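Local coordinates for ribosome inactivating type 1 protein (Iris hollandica, PDB 3MVG), which belongs to the type 1 ribosome-inactivating proteins, single-chain plant proteins built on the ribosome-inactivating protein fold and named for their effect on ribosomes, at residues R164-E169 with G243-L248; I195-N200 with V220-S225. One frame throughout, in Å; residues are numbered along the deposited sequence. Where two conformers were deposited one is given.

Contact 1. Residues R164-E169 with G243-L248; sequences RFRAIE and GLALLL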
ATOM      1  N   ARG A 164       9.778  -4.304  -6.478  1.00  8.77           N
ATOM      2  CA  ARG A 164      10.802  -3.431  -5.889  1.00  9.12           C
ATOM      3  C   ARG A 164      10.219  -2.397  -4.935  1.00  9.47           C
ATOM      4  O   ARG A 164      10.862  -2.053  -3.940  1.00  9.44           O
ATOM      5  CB  ARG A 164      11.575  -2.708  -6.985  1.00 10.11           C
ATOM      6  CG  ARG A 164      12.481  -3.592  -7.813  1.00  9.72           C
ATOM      7  CD  ARG A 164      13.003  -2.768  -8.961  1.00 10.19           C
ATOM      8  NE  ARG A 164      13.986  -3.469  -9.778  1.00 10.58           N
ATOM      9  CZ  ARG A 164      14.547  -2.948 -10.865  1.00 11.41           C
ATOM     10  NH1 ARG A 164      14.213  -1.734 -11.275  1.00 13.65           N
ATOM     11  NH2 ARG A 164      15.443  -3.646 -11.538  1.00 10.96           N
ATOM     12  N   PHE A 165       9.020  -1.894  -5.239  1.00  9.25           N
ATOM     13  CA  PHE A 165       8.431  -0.782  -4.481  1.00  9.36           C
ATOM     14  C   PHE A 165       6.980  -1.033  -4.126  1.00  9.33           C
ATOM     15  O   PHE A 165       6.092  -1.011  -5.002  1.00  9.74           O
ATOM     16  CB  PHE A 165       8.482   0.526  -5.271  1.00  9.32           C
ATOM     17  CG  PHE A 165       9.861   1.056  -5.498  1.00 10.00           C
ATOM     18  CD1 PHE A 165      10.537   1.729  -4.483  1.00 10.70           C
ATOM     19  CD2 PHE A 165      10.475   0.909  -6.727  1.00 11.14           C
ATOM     20  CE1 PHE A 165      11.819   2.237  -4.694  1.00 11.62           C
ATOM     21  CE2 PHE A 165      11.747   1.418  -6.943  1.00 11.27           C
ATOM     22  CZ  PHE A 165      12.415   2.084  -5.929  1.00 11.96           C
ATOM     23  N   ARG A 166       6.718  -1.211  -2.838  1.00  9.55           N
ATOM     24  CA  ARG A 166       5.348  -1.358  -2.362  1.00 10.07           C
ATOM     25  C   ARG A 166       4.516  -0.105  -2.612  1.00 10.54           C
ATOM     26  O   ARG A 166       3.285  -0.196  -2.691  1.00 11.33           O
ATOM     27  CB  ARG A 166       5.324  -1.764  -0.887  1.00 10.20           C
ATOM     28  CG  ARG A 166       5.909  -3.140  -0.671  1.00  9.65           C
ATOM     29  CD  ARG A 166       6.139  -3.446   0.789  1.00 10.89           C
ATOM     30  NE  ARG A 166       6.859  -4.702   0.965  1.00 11.94           N
ATOM     31  CZ  ARG A 166       6.297  -5.910   0.986  1.00 10.03           C
ATOM     32  NH1 ARG A 166       4.975  -6.053   0.880  1.00 11.45           N
ATOM     33  NH2 ARG A 166       7.075  -6.974   1.110  1.00 10.41           N
ATOM     34  N   ALA A 167       5.159   1.052  -2.756  1.00 10.61           N
ATOM     35  CA  ALA A 167       4.415   2.271  -3.090  1.00 11.25           C
ATOM     36  C   ALA A 167       3.779   2.161  -4.470  1.00 11.64           C
ATOM     37  O   ALA A 167       2.691   2.701  -4.699  1.00 12.28           O
ATOM     38  CB  ALA A 167       5.302   3.493  -3.016  1.00 12.29           C
ATOM     39  N   ILE A 168       4.446   1.469  -5.386  1.00 11.07           N
ATOM     40  CA  ILE A 168       3.880   1.250  -6.722  1.00 10.95           C
ATOM     41  C   ILE A 168       2.799   0.163  -6.671  1.00 11.12           C
ATOM     42  O   ILE A 168       1.728   0.325  -7.265  1.00 11.49           O
ATOM     43  CB  ILE A 168       4.967   0.960  -7.785  1.00 11.03           C
ATOM     44  CG1 ILE A 168       6.040   2.058  -7.745  1.00 11.37           C
ATOM     45  CG2 ILE A 168       4.329   0.846  -9.183  1.00 11.73           C
ATOM     46  CD1 ILE A 168       7.212   1.834  -8.687  1.00 11.65           C
ATOM     47  N   GLU A 169       3.064  -0.930  -5.955  1.00 10.77           N
ATOM     48  CA  GLU A 169       2.039  -1.937  -5.683  1.00 10.94           C
ATOM     49  C   GLU A 169       0.745  -1.292  -5.181  1.00 11.54           C
ATOM     50  O   GLU A 169      -0.349  -1.634  -5.639  1.00 11.88           O
ATOM     51  CB  GLU A 169       2.552  -2.938  -4.653  1.00 10.20           C
ATOM     52  CG  GLU A 169       1.509  -3.952  -4.250  1.00 10.51           C
ATOM     53  CD  GLU A 169       1.992  -4.910  -3.191  1.00 11.22           C
ATOM     54  OE1 GLU A 169       1.242  -5.845  -2.854  1.00 12.52           O
ATOM     55  OE2 GLU A 169       3.130  -4.752  -2.700  1.00 11.18           O
ATOM     56  N   GLY A 243       8.277   2.492   0.268  1.00 10.35           N
ATOM     57  CA  GLY A 243       7.947   1.075   0.196  1.00 10.22           C
ATOM     58  C   GLY A 243       9.053   0.262  -0.458  1.00  9.66           C
ATOM     59  O   GLY A 243       8.797  -0.756  -1.090  1.00  9.64           O
ATOM     60  N   LEU A 244      10.303   0.701  -0.302  1.00  9.07           N
ATOM     61  CA  LEU A 244      11.433  -0.039  -0.860  1.00  9.39           C
ATOM     62  C   LEU A 244      11.398  -1.463  -0.310  1.00  8.84           C
ATOM     63  O   LEU A 244      11.410  -1.655   0.907  1.00  9.16           O
ATOM     64  CB  LEU A 244      12.747   0.661  -0.525  1.00  9.49           C
ATOM     65  CG  LEU A 244      14.021   0.006  -1.043  1.00 10.02           C
ATOM     66  CD1 LEU A 244      14.051  -0.038  -2.560  1.00 11.09           C
ATOM     67  CD2 LEU A 244      15.222   0.778  -0.500  1.00 10.61           C
ATOM     68  N   ALA A 245      11.348  -2.454  -1.204  1.00  8.76           N
ATOM     69  CA  ALA A 245      10.954  -3.805  -0.812  1.00  8.44           C
ATOM     70  C   ALA A 245      11.931  -4.887  -1.218  1.00  8.45           C
ATOM     71  O   ALA A 245      11.793  -6.033  -0.798  1.00  8.58           O
ATOM     72  CB  ALA A 245       9.558  -4.128  -1.356  1.00  9.21           C
ATOM     73  N   LEU A 246      12.887  -4.523  -2.067  1.00  8.69           N
ATOM     74  CA  LEU A 246      13.993  -5.385  -2.482  1.00  8.90           C
ATOM     75  C   LEU A 246      15.196  -4.487  -2.667  1.00  8.99           C
ATOM     76  O   LEU A 246      15.046  -3.362  -3.154  1.00  9.41           O
ATOM     77  CB  LEU A 246      13.708  -6.072  -3.823  1.00  9.13           C
ATOM     78  CG  LEU A 246      12.503  -7.003  -3.928  1.00  8.63           C
ATOM     79  CD1 LEU A 246      12.271  -7.388  -5.375  1.00 10.44           C
ATOM     80  CD2 LEU A 246      12.711  -8.234  -3.065  1.00 10.22           C
ATOM     81  N   LEU A 247      16.375  -4.985  -2.306  1.00  9.51           N
ATOM     82  CA  LEU A 247      17.602  -4.204  -2.446  1.00  9.50           C
ATOM     83  C   LEU A 247      18.521  -4.793  -3.493  1.00  9.48           C
ATOM     84  O   LEU A 247      18.875  -5.974  -3.426  1.00  9.66           O
ATOM     85  CB  LEU A 247      18.370  -4.136  -1.123  1.00  9.98           C
ATOM     86  CG  LEU A 247      17.646  -3.608   0.103  1.00  9.96           C
ATOM     87  CD1 LEU A 247      18.522  -3.833   1.315  1.00 11.53           C
ATOM     88  CD2 LEU A 247      17.273  -2.151  -0.031  1.00 11.65           C
ATOM     89  N   LEU A 248      18.928  -3.959  -4.453  1.00  9.76           N
ATOM     90  CA  LEU A 248      20.006  -4.330  -5.369  1.00 10.14           C
ATOM     91  C   LEU A 248      21.306  -4.433  -4.568  1.00 10.52           C
ATOM     92  O   LEU A 248      21.723  -3.449  -3.954  1.00 10.93           O
ATOM     93  CB  LEU A 248      20.149  -3.282  -6.475  1.00 10.78           C
ATOM     94  CG  LEU A 248      21.212  -3.581  -7.532  1.00 10.98           C
ATOM     95  CD1 LEU A 248      20.824  -4.801  -8.367  1.00 11.95           C
ATOM     96  CD2 LEU A 248      21.393  -2.370  -8.417  1.00 12.60           C
TER
HETATM   97  O   HOH W   1       9.917  -6.416   1.267  1.00 10.21           O
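Arg166 turns its CG anti to its own carbonyl carbon (chi1 -66°) and stays extended from CG to NE, which carries the aliphatic part of the chain past Ala245; NE lies 3.6 Å from Ala245 CB. Leu244, with CG anti to its backbone N, reaches across with CD1 and meets Phe165 CE1 at 3.8 Å, the two side chains crossing obliquely. Between these side-chain contacts the backbones run in opposite directions and are stitched by two bonds. Arg166 N donates to Gly243 O at 2.8 Å in a fairly straight bond (162° at the hydrogen), whereas Ala245 N reaches Arg164 O over the same length, 2.8 Å, with a more bent approach of 144°. Phe165 and Leu244 thus form a non-hydrogen-bonded antiparallel pair, an isolated beta bridge, and the CA-H of Phe165 adds a contact to Gly243 O at 3.4 Å. Gly243, at positive phi just beyond a helix, brings its backbone close against Arg166 and Ala167. A water in the guanidinium plane links the polar end of Arg166 to the facing chain, accepting from NH2 at 2.9 Å and donating to Ala245 O at 2.8 Å; Gln21 OE1 also receives a bond from NH2. The guanidinium of Arg164 points elsewhere, to Asn70 O and, as a cation-pi partner, to Trp201. The bridge sits exactly where helix 146-164 gives way to helix 166-173, with Phe165 as N-cap residue of the second, consistent with the bent central helix known from ribosome-inactivating proteins.

Contact 2. Residues I195-N200 with V220-S225; sequences IDLQTN and VKLQVS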
ATOM      1  N   ILE A 195       7.820   7.500 -11.673  0.50 14.77           N
ATOM      2  CA  ILE A 195       8.944   7.346 -12.583  0.50 14.91           C
ATOM      3  C   ILE A 195      10.286   7.648 -11.910  0.50 14.91           C
ATOM      4  O   ILE A 195      11.274   6.948 -12.136  0.50 14.54           O
ATOM      5  CB  ILE A 195       8.747   8.202 -13.845  0.50 15.04           C
ATOM      6  CG1 ILE A 195       7.583   7.647 -14.665  0.50 15.58           C
ATOM      7  CG2 ILE A 195      10.003   8.226 -14.685  0.50 15.22           C
ATOM      8  CD1 ILE A 195       7.515   8.198 -16.056  0.50 17.05           C
ATOM      9  N   ASP A 196      10.314   8.684 -11.072  1.00 15.19           N
ATOM     10  CA  ASP A 196      11.536   9.054 -10.360  1.00 15.21           C
ATOM     11  C   ASP A 196      11.890   8.019  -9.303  1.00 14.95           C
ATOM     12  O   ASP A 196      13.062   7.748  -9.055  1.00 14.73           O
ATOM     13  CB  ASP A 196      11.428  10.447  -9.750  1.00 15.65           C
ATOM     14  CG  ASP A 196      12.776  11.094  -9.561  1.00 15.92           C
ATOM     15  OD1 ASP A 196      12.952  11.794  -8.552  1.00 17.34           O
ATOM     16  OD2 ASP A 196      13.668  10.894 -10.421  1.00 17.95           O
ATOM     17  N   LEU A 197      10.870   7.416  -8.705  1.00 14.66           N
ATOM     18  CA  LEU A 197      11.093   6.336  -7.774  1.00 14.51           C
ATOM     19  C   LEU A 197      11.791   5.162  -8.479  1.00 14.07           C
ATOM     20  O   LEU A 197      12.829   4.669  -8.025  1.00 14.24           O
ATOM     21  CB  LEU A 197       9.760   5.926  -7.168  1.00 15.33           C
ATOM     22  CG  LEU A 197       9.810   4.992  -5.976  1.00 14.97           C
ATOM     23  CD1 LEU A 197      10.566   5.625  -4.803  1.00 16.38           C
ATOM     24  CD2 LEU A 197       8.387   4.639  -5.579  1.00 15.92           C
ATOM     25  N   GLN A 198      11.247   4.760  -9.629  1.00 13.38           N
ATOM     26  CA  GLN A 198      11.834   3.691 -10.431  1.00 13.12           C
ATOM     27  C   GLN A 198      13.293   3.981 -10.770  1.00 12.88           C
ATOM     28  O   GLN A 198      14.149   3.108 -10.657  1.00 12.88           O
ATOM     29  CB  GLN A 198      11.041   3.479 -11.726  1.00 12.62           C
ATOM     30  CG  GLN A 198       9.615   2.996 -11.525  1.00 12.16           C
ATOM     31  CD  GLN A 198       8.805   3.038 -12.806  1.00 12.54           C
ATOM     32  OE1 GLN A 198       9.280   3.494 -13.846  1.00 16.13           O
ATOM     33  NE2 GLN A 198       7.578   2.560 -12.740  1.00 13.18           N
ATOM     34  N   THR A 199      13.566   5.220 -11.190  1.00 12.81           N
ATOM     35  CA  THR A 199      14.917   5.661 -11.572  1.00 14.26           C
ATOM     36  C   THR A 199      15.921   5.563 -10.420  1.00 13.41           C
ATOM     37  O   THR A 199      17.117   5.373 -10.645  1.00 14.25           O
ATOM     38  CB  THR A 199      14.868   7.129 -12.091  1.00 14.97           C
ATOM     39  OG1 THR A 199      13.925   7.229 -13.166  1.00 17.81           O
ATOM     40  CG2 THR A 199      16.233   7.629 -12.555  1.00 17.59           C
ATOM     41  N   ASN A 200      15.423   5.687  -9.192  1.00 12.39           N
ATOM     42  CA  ASN A 200      16.278   5.763  -8.015  1.00 12.67           C
ATOM     43  C   ASN A 200      16.423   4.473  -7.222  1.00 12.12           C
ATOM     44  O   ASN A 200      16.926   4.492  -6.096  1.00 12.67           O
ATOM     45  CB  ASN A 200      15.821   6.910  -7.113  1.00 13.01           C
ATOM     46  CG  ASN A 200      16.345   8.242  -7.587  1.00 13.85           C
ATOM     47  OD1 ASN A 200      17.509   8.580  -7.342  1.00 16.20           O
ATOM     48  ND2 ASN A 200      15.516   8.986  -8.308  1.00 14.36           N
ATOM     49  N   VAL A 220      18.632  11.251  -0.524  1.00 15.93           N
ATOM     50  CA  VAL A 220      18.148  11.045  -1.883  1.00 15.66           C
ATOM     51  C   VAL A 220      16.933  11.933  -2.140  1.00 15.51           C
ATOM     52  O   VAL A 220      15.878  11.755  -1.525  1.00 15.35           O
ATOM     53  CB  VAL A 220      17.775   9.552  -2.119  1.00 15.65           C
ATOM     54  CG1 VAL A 220      17.290   9.336  -3.553  1.00 15.65           C
ATOM     55  CG2 VAL A 220      18.957   8.638  -1.814  1.00 15.47           C
ATOM     56  N   LYS A 221      17.081  12.889  -3.052  1.00 15.50           N
ATOM     57  CA  LYS A 221      15.955  13.728  -3.441  1.00 15.80           C
ATOM     58  C   LYS A 221      15.097  13.003  -4.475  1.00 15.20           C
ATOM     59  O   LYS A 221      15.614  12.453  -5.447  1.00 15.82           O
ATOM     60  CB  LYS A 221      16.443  15.064  -3.998  1.00 16.44           C
ATOM     61  CG  LYS A 221      15.317  16.036  -4.334  1.00 17.73           C
ATOM     62  CD  LYS A 221      15.832  17.314  -4.994  1.00 21.24           C
ATOM     63  CE  LYS A 221      16.392  17.053  -6.387  1.00 24.05           C
ATOM     64  NZ  LYS A 221      15.347  16.918  -7.426  1.00 26.70           N
ATOM     65  N   LEU A 222      13.788  13.020  -4.247  1.00 14.89           N
ATOM     66  CA  LEU A 222      12.821  12.406  -5.156  1.00 15.13           C
ATOM     67  C   LEU A 222      11.757  13.401  -5.570  1.00 15.65           C
ATOM     68  O   LEU A 222      11.250  14.158  -4.746  1.00 15.62           O
ATOM     69  CB  LEU A 222      12.130  11.211  -4.491  1.00 15.34           C
ATOM     70  CG  LEU A 222      12.962   9.986  -4.112  1.00 14.30           C
ATOM     71  CD1 LEU A 222      12.084   9.000  -3.362  1.00 15.07           C
ATOM     72  CD2 LEU A 222      13.577   9.325  -5.333  1.00 15.85           C
ATOM     73  N   GLN A 223      11.409  13.382  -6.850  1.00 16.08           N
ATOM     74  CA  GLN A 223      10.248  14.124  -7.322  1.00 17.63           C
ATOM     75  C   GLN A 223       8.978  13.455  -6.836  1.00 18.00           C
ATOM     76  O   GLN A 223       8.859  12.228  -6.888  1.00 18.41           O
ATOM     77  CB  GLN A 223      10.213  14.164  -8.849  1.00 18.14           C
ATOM     78  CG  GLN A 223      11.438  14.780  -9.488  1.00 19.64           C
ATOM     79  CD  GLN A 223      11.582  16.271  -9.227  1.00 20.91           C
ATOM     80  OE1 GLN A 223      10.595  17.014  -9.150  1.00 22.75           O
ATOM     81  NE2 GLN A 223      12.819  16.719  -9.103  1.00 21.59           N
ATOM     82  N   VAL A 224       8.028  14.249  -6.357  1.00 18.48           N
ATOM     83  CA  VAL A 224       6.675  13.742  -6.139  1.00 19.69           C
ATOM     84  C   VAL A 224       5.740  14.273  -7.225  1.00 19.90           C
ATOM     85  O   VAL A 224       4.633  13.769  -7.402  1.00 20.64           O
ATOM     86  CB  VAL A 224       6.134  14.032  -4.715  1.00 19.82           C
ATOM     87  CG1 VAL A 224       6.974  13.301  -3.671  1.00 20.57           C
ATOM     88  CG2 VAL A 224       6.088  15.522  -4.423  1.00 21.14           C
ATOM     89  N   SER A 225       6.213  15.292  -7.941  1.00 20.10           N
ATOM     90  CA  SER A 225       5.519  15.908  -9.072  1.00 20.29           C
ATOM     91  C   SER A 225       6.578  16.656  -9.874  1.00 20.55           C
ATOM     92  O   SER A 225       7.757  16.613  -9.528  1.00 20.29           O
ATOM     93  CB  SER A 225       4.451  16.882  -8.577  1.00 20.31           C
ATOM     94  OG  SER A 225       5.050  17.938  -7.845  1.00 20.31           O
TER
HETATM   95  O   HOH W   2      15.354  12.787  -8.163  1.00 24.35           O
HETATM   96  O   HOH W   3      17.969  11.253  -6.543  1.00 26.20           O
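Asp196 and Gln223 join helix 192-199 to the beta-hairpin of strands 215-223 and 229-234. From Asp196 CB, which lies 4.0 Å from Gln223 CB, the side chain heads for the strand with CG anti to the backbone N (chi1 -155°). Asp196 CG comes near Gln223 CG (3.9 Å), and OD1 at the tip accepts the backbone N-H of Gln223 at 2.8 Å. That bond is almost perfectly straight, 175° at the hydrogen, and arrives on the anti side of the oxygen, 19° out of the carboxylate plane. A water 2.6 Å from the same OD1 also lies close to Lys221 O, so a water-mediated link to the strand is possible there. Since Leu222 bonds through its backbone to Val230, the aspartate grips the strand on the edge turned away from its hairpin partner.

One helical turn on, Asn200 ND2 bonds back to Asp196 O at 2.8 Å, with the acceptor close to the amide plane, which fixes the rotation of the group. A second water lies near Asn200 OD1 and Lys221 O. Leu222 divides its branches between two helix-side partners: CD1 meets Leu197 CD1 at 4.0 Å, while CD2 comes 3.6 Å from Asn200 ND2, the leucine and asparagine side chains sliding past each other in opposite directions.

The centres of the two contacts lie 13 Å apart, and contact 2 falls within the part of the chain that separates the segments of contact 1. They touch through Phe165, whose CZ packs 3.4 Å from Leu197 O, and through Ile168, whose CD1 comes 3.9 Å from Gln198 CG. Helix 192-199, with Asn200 just past its end, therefore lies between Phe165 and helix 166-173, which meet Leu197 and Gln198, and the hairpin, with Leu197 touching both. A bound glycerol, probably from the crystallisation liquor, lies about 3 Å from the Arg164 side chain, and one lies about 4 Å from that of Leu222. Both contacts also reach the second subunit.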